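Local coordinates for protein histidine phosphotransferase (Caulobacter crescentus, PDB 2OOC) that serves as an essential regulator of stalk biogenesis, probably by relaying phosphoryl groups on a histidine within a phosphorelay, at residues A[22-25]-A[26-29]; A[62-66]-A[67-71]; A[32-35]-A[36-40]. All coordinates share one frame; numbering follows the deposited sequence. Where two conformers were deposited one is given.

Contacts 1 and 3 both lie on helix 24-41, the first where it begins and the second further along, with centres about 16 Å apart. Contact 2 is the turn between helices 52-66 and 69-79. It is the buried one, about 6 Å from the chain centre to its own. Contact 1 is a surface contact, where a carboxylate caps the helix N-terminus by accepting from a first-turn amide. Contact 3 is partly buried, built on regular helical bonds with one aromatic side chain facing inward. That residue, Phe34, packs against Ala62, Val66 and Leu71, so contacts 2 and 3 meet in the bundle core while contact 1 stays apart from contact 2.

Contact 1. Residues A[22-25]-A[26-29]; sequences GDFA and VVDE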
loop_
_atom_site.group_PDB
_atom_site.type_symbol
_atom_site.label_atom_id
_atom_site.label_comp_id
_atom_site.label_asym_id
_atom_site.label_seq_id
_atom_site.Cartn_x
_atom_site.Cartn_y
_atom_site.Cartn_z
ATOM N N GLY A 22 17.194 7.808 2.271
ATOM C CA GLY A 22 17.632 8.128 0.937
ATOM C C GLY A 22 18.234 6.950 0.192
ATOM O O GLY A 22 18.564 7.080 -1.001
ATOM N N ASP A 23 18.298 5.784 0.843
ATOM C CA ASP A 23 18.969 4.626 0.242
ATOM C C ASP A 23 18.023 3.794 -0.531
ATOM O O ASP A 23 17.065 3.182 0.002
ATOM C CB ASP A 23 19.682 3.800 1.307
ATOM C CG ASP A 23 20.686 2.825 0.696
ATOM O OD1 ASP A 23 20.226 2.003 -0.103
ATOM O OD2 ASP A 23 21.854 2.929 1.051
ATOM N N PHE A 24 18.264 3.716 -1.827
ATOM C CA PHE A 24 17.329 3.002 -2.661
ATOM C C PHE A 24 17.230 1.520 -2.489
ATOM O O PHE A 24 16.195 0.975 -2.830
ATOM C CB PHE A 24 17.415 3.491 -4.105
ATOM C CG PHE A 24 16.974 4.929 -4.200
ATOM C CD1 PHE A 24 15.615 5.264 -4.071
ATOM C CD2 PHE A 24 17.915 5.966 -4.238
ATOM C CE1 PHE A 24 15.216 6.580 -4.070
ATOM C CE2 PHE A 24 17.503 7.295 -4.241
ATOM C CZ PHE A 24 16.152 7.598 -4.152
ATOM N N ALA A 25 18.227 0.859 -1.896
ATOM C CA ALA A 25 18.120 -0.556 -1.642
ATOM C C ALA A 25 17.024 -0.774 -0.588
ATOM O O ALA A 25 16.283 -1.774 -0.652
ATOM C CB ALA A 25 19.463 -1.120 -1.174
ATOM N N VAL A 26 16.962 0.130 0.380
ATOM C CA VAL A 26 15.931 -0.023 1.433
ATOM C C VAL A 26 14.543 0.317 0.886
ATOM O O VAL A 26 13.551 -0.383 1.138
ATOM C CB VAL A 26 16.245 0.804 2.673
ATOM C CG1 VAL A 26 15.081 0.746 3.679
ATOM C CG2 VAL A 26 17.547 0.309 3.351
ATOM N N VAL A 27 14.452 1.347 0.082
ATOM C CA VAL A 27 13.198 1.642 -0.590
ATOM C C VAL A 27 12.692 0.433 -1.378
ATOM O O VAL A 27 11.535 0.022 -1.212
ATOM C CB VAL A 27 13.353 2.865 -1.519
ATOM C CG1 VAL A 27 12.012 3.026 -2.359
ATOM C CG2 VAL A 27 13.689 4.162 -0.771
ATOM N N ASP A 28 13.568 -0.162 -2.175
ATOM C CA ASP A 28 13.210 -1.296 -3.007
ATOM C C ASP A 28 12.694 -2.451 -2.157
ATOM O O ASP A 28 11.705 -3.125 -2.528
ATOM C CB ASP A 28 14.392 -1.758 -3.879
ATOM C CG ASP A 28 14.776 -0.749 -4.992
ATOM O OD1 ASP A 28 14.011 0.203 -5.292
ATOM O OD2 ASP A 28 15.898 -0.886 -5.531
ATOM N N GLU A 29 13.369 -2.690 -1.033
ATOM C CA GLU A 29 12.981 -3.747 -0.069
ATOM C C GLU A 29 11.578 -3.540 0.472
ATOM O O GLU A 29 10.763 -4.462 0.559
ATOM C CB GLU A 29 13.945 -3.705 1.109
ATOM C CG GLU A 29 13.665 -4.767 2.225
ATOM C CD GLU A 29 14.266 -4.411 3.589
ATOM O OE1 GLU A 29 14.814 -3.304 3.789
ATOM O OE2 GLU A 29 14.199 -5.268 4.488
#
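Phe24 sets CG beside its own backbone N, trans to the carbonyl carbon (chi1 -65°), and Val27, with CG1 turned opposite its N (chi1 173°), leaves CG2 in the equivalent place one turn on. The two side chains therefore lie next to each other and point the same way, Phe24 CD1 meeting Val27 CG2 at 4.0 Å. Apolar groups suit this flank because both also touch Tyr102 of helix 85-111, and Val27, the buried one, reaches Leu16 of helix 13-19 as well.

Asp23 is the N-cap of helix 24-41. Its OD1 takes the amide of Ala25 at 2.9 Å, donor and C-O bond nearly in line, which supplies an acceptor to an N-H in the first turn. A short carboxylate does this well. Its backbone works too: Asp23 O receives a nearly straight bond from Val27 N (3.2 Å, 169°) and a weak, bent one from Val26 N. Regular helical bonds follow, from Asp28 N to Phe24 O (2.9 Å) and from Glu29 N to Ala25 O (3.1 Å).

Phe24 O also lies over the flat face of the Asp28 carboxylate, nearest its carbon CG (3.1 Å); the carboxylate oxygens, being acceptors, make no hydrogen bond with it. The positive end of the helix dipole probably stabilises Asp23 as the anion, and Asp28, further along and beside a carbonyl oxygen, perhaps less so.

Contact 2. Residues A[62-66]-A[67-71]; sequences AARGV and GAFNL
Ala63 O accepts from two amides: Ala68 N donates to it at 2.9 Å, bent to 141°, and Val66 N adds a weak bond at 3.2 Å. The first spans five residues and closes the end of helix 52-66. It is the six-to-one bond a Schellman motif would have, but Gly67 N stands 3.7 Å from Arg64 O, too far for the companion bond. Gly67 makes the reversal possible, its positive phi (96°) being easy only for a residue without a side chain, and Ala68 follows as the centre of an inverse gamma turn and N-cap of helix 69-79. The turn thus joins two helices of the Hpt bundle, the first of which carries the H-x-x-K-G sequence characteristic of such domains.

Phe69, with CG turned back beside its backbone N (chi1 -68°), lays one ring face over Gly67, whose CA sits 3.6 Å above the plane near the rim. The same ring meets Tyr15 edge-to-face. Arg64 stretches out alongside, and a water in the plane of its guanidinium accepts from Arg64 NE (3.0 Å) while donating to Phe69 O (2.7 Å). On the inner side the methyl of Ala63 touches both Ala68 CB (3.9 Å from Ala63 CB) and Leu71 CG (3.6 Å), and Leu71 continues on to Phe34, Ala91 and Leu92.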
loop_
_atom_site.group_PDB
_atom_site.type_symbol
_atom_site.label_atom_id
_atom_site.label_comp_id
_atom_site.label_asym_id
_atom_site.label_seq_id
_atom_site.Cartn_x
_atom_site.Cartn_y
_atom_site.Cartn_z
ATOM N N ALA A 62 0.270 -1.453 7.037
ATOM C CA ALA A 62 1.270 -1.548 5.956
ATOM C C ALA A 62 1.275 -0.266 5.169
ATOM O O ALA A 62 2.319 0.261 4.767
ATOM C CB ALA A 62 0.990 -2.689 5.025
ATOM N N ALA A 63 0.085 0.209 4.936
ATOM C CA ALA A 63 -0.075 1.467 4.198
ATOM C C ALA A 63 0.624 2.648 4.878
ATOM O O ALA A 63 1.378 3.441 4.270
ATOM C CB ALA A 63 -1.590 1.807 3.969
ATOM N N ARG A 64 0.342 2.782 6.156
ATOM C CA ARG A 64 0.919 3.898 6.918
ATOM C C ARG A 64 2.424 3.719 7.042
ATOM O O ARG A 64 3.162 4.703 7.135
ATOM C CB ARG A 64 0.199 4.032 8.265
ATOM C CG ARG A 64 -1.171 4.617 8.076
ATOM C CD ARG A 64 -2.026 4.592 9.300
ATOM N NE ARG A 64 -3.254 5.342 9.113
ATOM C CZ ARG A 64 -4.209 5.320 10.041
ATOM N NH1 ARG A 64 -4.063 4.562 11.126
ATOM N NH2 ARG A 64 -5.291 6.050 9.882
ATOM N N GLY A 65 2.884 2.486 6.947
ATOM C CA GLY A 65 4.289 2.166 7.054
ATOM C C GLY A 65 5.077 2.659 5.879
ATOM O O GLY A 65 6.221 3.053 6.021
ATOM N N VAL A 66 4.482 2.603 4.693
ATOM C CA VAL A 66 5.132 2.990 3.441
ATOM C C VAL A 66 4.760 4.337 2.846
ATOM O O VAL A 66 5.291 4.712 1.790
ATOM C CB VAL A 66 4.925 1.911 2.404
ATOM C CG1 VAL A 66 5.340 0.558 3.031
ATOM C CG2 VAL A 66 3.483 1.908 1.754
ATOM N N GLY A 67 3.888 5.104 3.483
ATOM C CA GLY A 67 3.520 6.384 2.938
ATOM C C GLY A 67 2.250 6.380 2.114
ATOM O O GLY A 67 1.968 7.375 1.500
ATOM N N ALA A 68 1.465 5.310 2.100
ATOM C CA ALA A 68 0.165 5.240 1.385
ATOM C C ALA A 68 -0.873 5.746 2.351
ATOM O O ALA A 68 -1.718 4.991 2.856
ATOM C CB ALA A 68 -0.152 3.816 0.924
ATOM N N PHE A 69 -0.806 7.039 2.626
ATOM C CA PHE A 69 -1.607 7.620 3.714
ATOM C C PHE A 69 -3.081 7.628 3.402
ATOM O O PHE A 69 -3.877 7.388 4.308
ATOM C CB PHE A 69 -1.077 9.004 4.134
ATOM C CG PHE A 69 0.263 8.908 4.788
ATOM C CD1 PHE A 69 0.419 8.123 5.909
ATOM C CD2 PHE A 69 1.377 9.513 4.232
ATOM C CE1 PHE A 69 1.660 7.963 6.519
ATOM C CE2 PHE A 69 2.616 9.360 4.854
ATOM C CZ PHE A 69 2.741 8.582 5.969
ATOM N N ASN A 70 -3.439 7.907 2.142
ATOM C CA ASN A 70 -4.855 7.861 1.773
ATOM C C ASN A 70 -5.455 6.457 2.002
ATOM O O ASN A 70 -6.521 6.325 2.563
ATOM C CB ASN A 70 -5.053 8.255 0.330
ATOM C CG ASN A 70 -6.535 8.031 -0.142
ATOM O OD1 ASN A 70 -7.470 8.734 0.332
ATOM N ND2 ASN A 70 -6.750 7.036 -1.033
ATOM N N LEU A 71 -4.718 5.406 1.600
ATOM C CA LEU A 71 -5.166 4.047 1.838
ATOM C C LEU A 71 -5.362 3.786 3.318
ATOM O O LEU A 71 -6.313 3.181 3.771
ATOM C CB LEU A 71 -4.199 3.087 1.205
ATOM C CG LEU A 71 -4.307 1.609 1.545
ATOM C CD1 LEU A 71 -5.692 1.107 1.112
ATOM C CD2 LEU A 71 -3.210 0.760 0.859
HETATM O O HOH W 1 -3.215 7.383 6.959
#

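Contact 3. Residues A[32-35]-A[36-40]; sequences ALFR and EQAAL
Phe34 and Ala38 form the buried side of this helical stretch. Ala38 N donates to Phe34 O at 2.8 Å, close to straight (165°), while the methyl of Ala38 comes obliquely and only just within reach of the ring, its CB 4.5 Å from Phe34 CE2. The ring's closer packing comes from other helices. CG trans to the backbone N (chi1 -180°) swings it off the helix and into the interior, where it touches Leu96 and Ile99 of helix 85-111 and Ala62 and Val66 of helix 52-66. A small residue such as Ala38 probably suits this buried place beside the ring.

The neighbouring i to i+4 bonds are alike: Gln37 N to Leu33 O at 2.9 Å, Ala39 N to Arg35 O at 2.9 Å, and Glu36 N to Ala32 O at 3.0 Å. Their side chains are mostly exposed. Glu36 runs its chain back over the preceding turn, CG lying 3.4 Å from Ala32 O, and its OE2 comes only within 4.4 Å of Leu33 CD2. Arg35 also touches Ile99 and Ala100 of helix 85-111.

A buried Phe34 and Ala38 beside an exposed flank that carries Arg35 and Glu36, with some apolar residues among them, is consistent with an amphipathic helix packed in the helical bundle of an Hpt domain.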
loop_
_atom_site.group_PDB
_atom_site.type_symbol
_atom_site.label_atom_id
_atom_site.label_comp_id
_atom_site.label_asym_id
_atom_site.label_seq_id
_atom_site.Cartn_x
_atom_site.Cartn_y
_atom_site.Cartn_z
ATOM N N ALA A 32 8.870 -4.020 -2.050
ATOM C CA ALA A 32 8.646 -5.439 -2.271
ATOM C C ALA A 32 7.878 -6.122 -1.120
ATOM O O ALA A 32 6.953 -6.889 -1.376
ATOM C CB ALA A 32 9.972 -6.138 -2.557
ATOM N N LEU A 33 8.177 -5.734 0.119
ATOM C CA LEU A 33 7.435 -6.239 1.254
ATOM C C LEU A 33 5.969 -5.827 1.210
ATOM O O LEU A 33 5.092 -6.630 1.490
ATOM C CB LEU A 33 8.086 -5.708 2.547
ATOM C CG LEU A 33 9.473 -6.286 2.881
ATOM C CD1 LEU A 33 10.094 -5.539 4.157
ATOM C CD2 LEU A 33 9.390 -7.801 3.054
ATOM N N PHE A 34 5.706 -4.596 0.827
ATOM C CA PHE A 34 4.347 -4.111 0.781
ATOM C C PHE A 34 3.564 -4.883 -0.280
ATOM O O PHE A 34 2.434 -5.277 -0.059
ATOM C CB PHE A 34 4.279 -2.637 0.448
ATOM C CG PHE A 34 2.871 -2.097 0.400
ATOM C CD1 PHE A 34 2.254 -1.634 1.561
ATOM C CD2 PHE A 34 2.140 -2.097 -0.765
ATOM C CE1 PHE A 34 0.947 -1.186 1.492
ATOM C CE2 PHE A 34 0.858 -1.623 -0.859
ATOM C CZ PHE A 34 0.231 -1.204 0.305
ATOM N N ARG A 35 4.194 -5.119 -1.425
ATOM C CA ARG A 35 3.519 -5.837 -2.493
ATOM C C ARG A 35 3.201 -7.265 -2.052
ATOM O O ARG A 35 2.169 -7.816 -2.379
ATOM C CB ARG A 35 4.319 -5.785 -3.816
ATOM C CG ARG A 35 4.090 -4.476 -4.564
ATOM C CD ARG A 35 5.217 -4.144 -5.545
ATOM N NE ARG A 35 5.560 -5.264 -6.421
ATOM C CZ ARG A 35 5.285 -5.350 -7.732
ATOM N NH1 ARG A 35 4.633 -4.377 -8.367
ATOM N NH2 ARG A 35 5.665 -6.439 -8.417
ATOM N N GLU A 36 4.098 -7.852 -1.269
ATOM C CA GLU A 36 3.902 -9.197 -0.731
ATOM C C GLU A 36 2.750 -9.254 0.260
ATOM O O GLU A 36 1.869 -10.159 0.191
ATOM C CB GLU A 36 5.166 -9.678 -0.020
ATOM C CG GLU A 36 6.222 -10.191 -0.911
ATOM C CD GLU A 36 7.440 -10.649 -0.080
ATOM O OE1 GLU A 36 7.206 -11.335 0.973
ATOM O OE2 GLU A 36 8.595 -10.270 -0.450
ATOM N N GLN A 37 2.701 -8.293 1.170
ATOM C CA GLN A 37 1.594 -8.182 2.115
ATOM C C GLN A 37 0.292 -7.963 1.357
ATOM O O GLN A 37 -0.757 -8.593 1.673
ATOM C CB GLN A 37 1.783 -6.999 3.057
ATOM C CG GLN A 37 2.808 -7.121 4.102
ATOM C CD GLN A 37 2.197 -7.280 5.474
ATOM O OE1 GLN A 37 2.378 -6.428 6.362
ATOM N NE2 GLN A 37 1.483 -8.390 5.666
ATOM N N ALA A 38 0.283 -7.088 0.350
ATOM C CA ALA A 38 -0.917 -6.853 -0.455
ATOM C C ALA A 38 -1.376 -8.115 -1.130
ATOM O O ALA A 38 -2.581 -8.456 -1.180
ATOM C CB ALA A 38 -0.666 -5.753 -1.550
ATOM N N ALA A 39 -0.465 -8.856 -1.716
ATOM C CA ALA A 39 -0.860 -10.136 -2.324
ATOM C C ALA A 39 -1.497 -11.145 -1.361
ATOM O O ALA A 39 -2.413 -11.850 -1.766
ATOM C CB ALA A 39 0.320 -10.763 -3.013
ATOM N N LEU A 40 -1.025 -11.184 -0.141
ATOM C CA LEU A 40 -1.541 -12.067 0.918
ATOM C C LEU A 40 -2.945 -11.623 1.362
ATOM O O LEU A 40 -3.864 -12.445 1.486
ATOM C CB LEU A 40 -0.603 -12.086 2.107
ATOM C CG LEU A 40 -1.011 -13.001 3.303
ATOM C CD1 LEU A 40 -1.381 -14.378 2.785
ATOM C CD2 LEU A 40 0.033 -12.997 4.330
#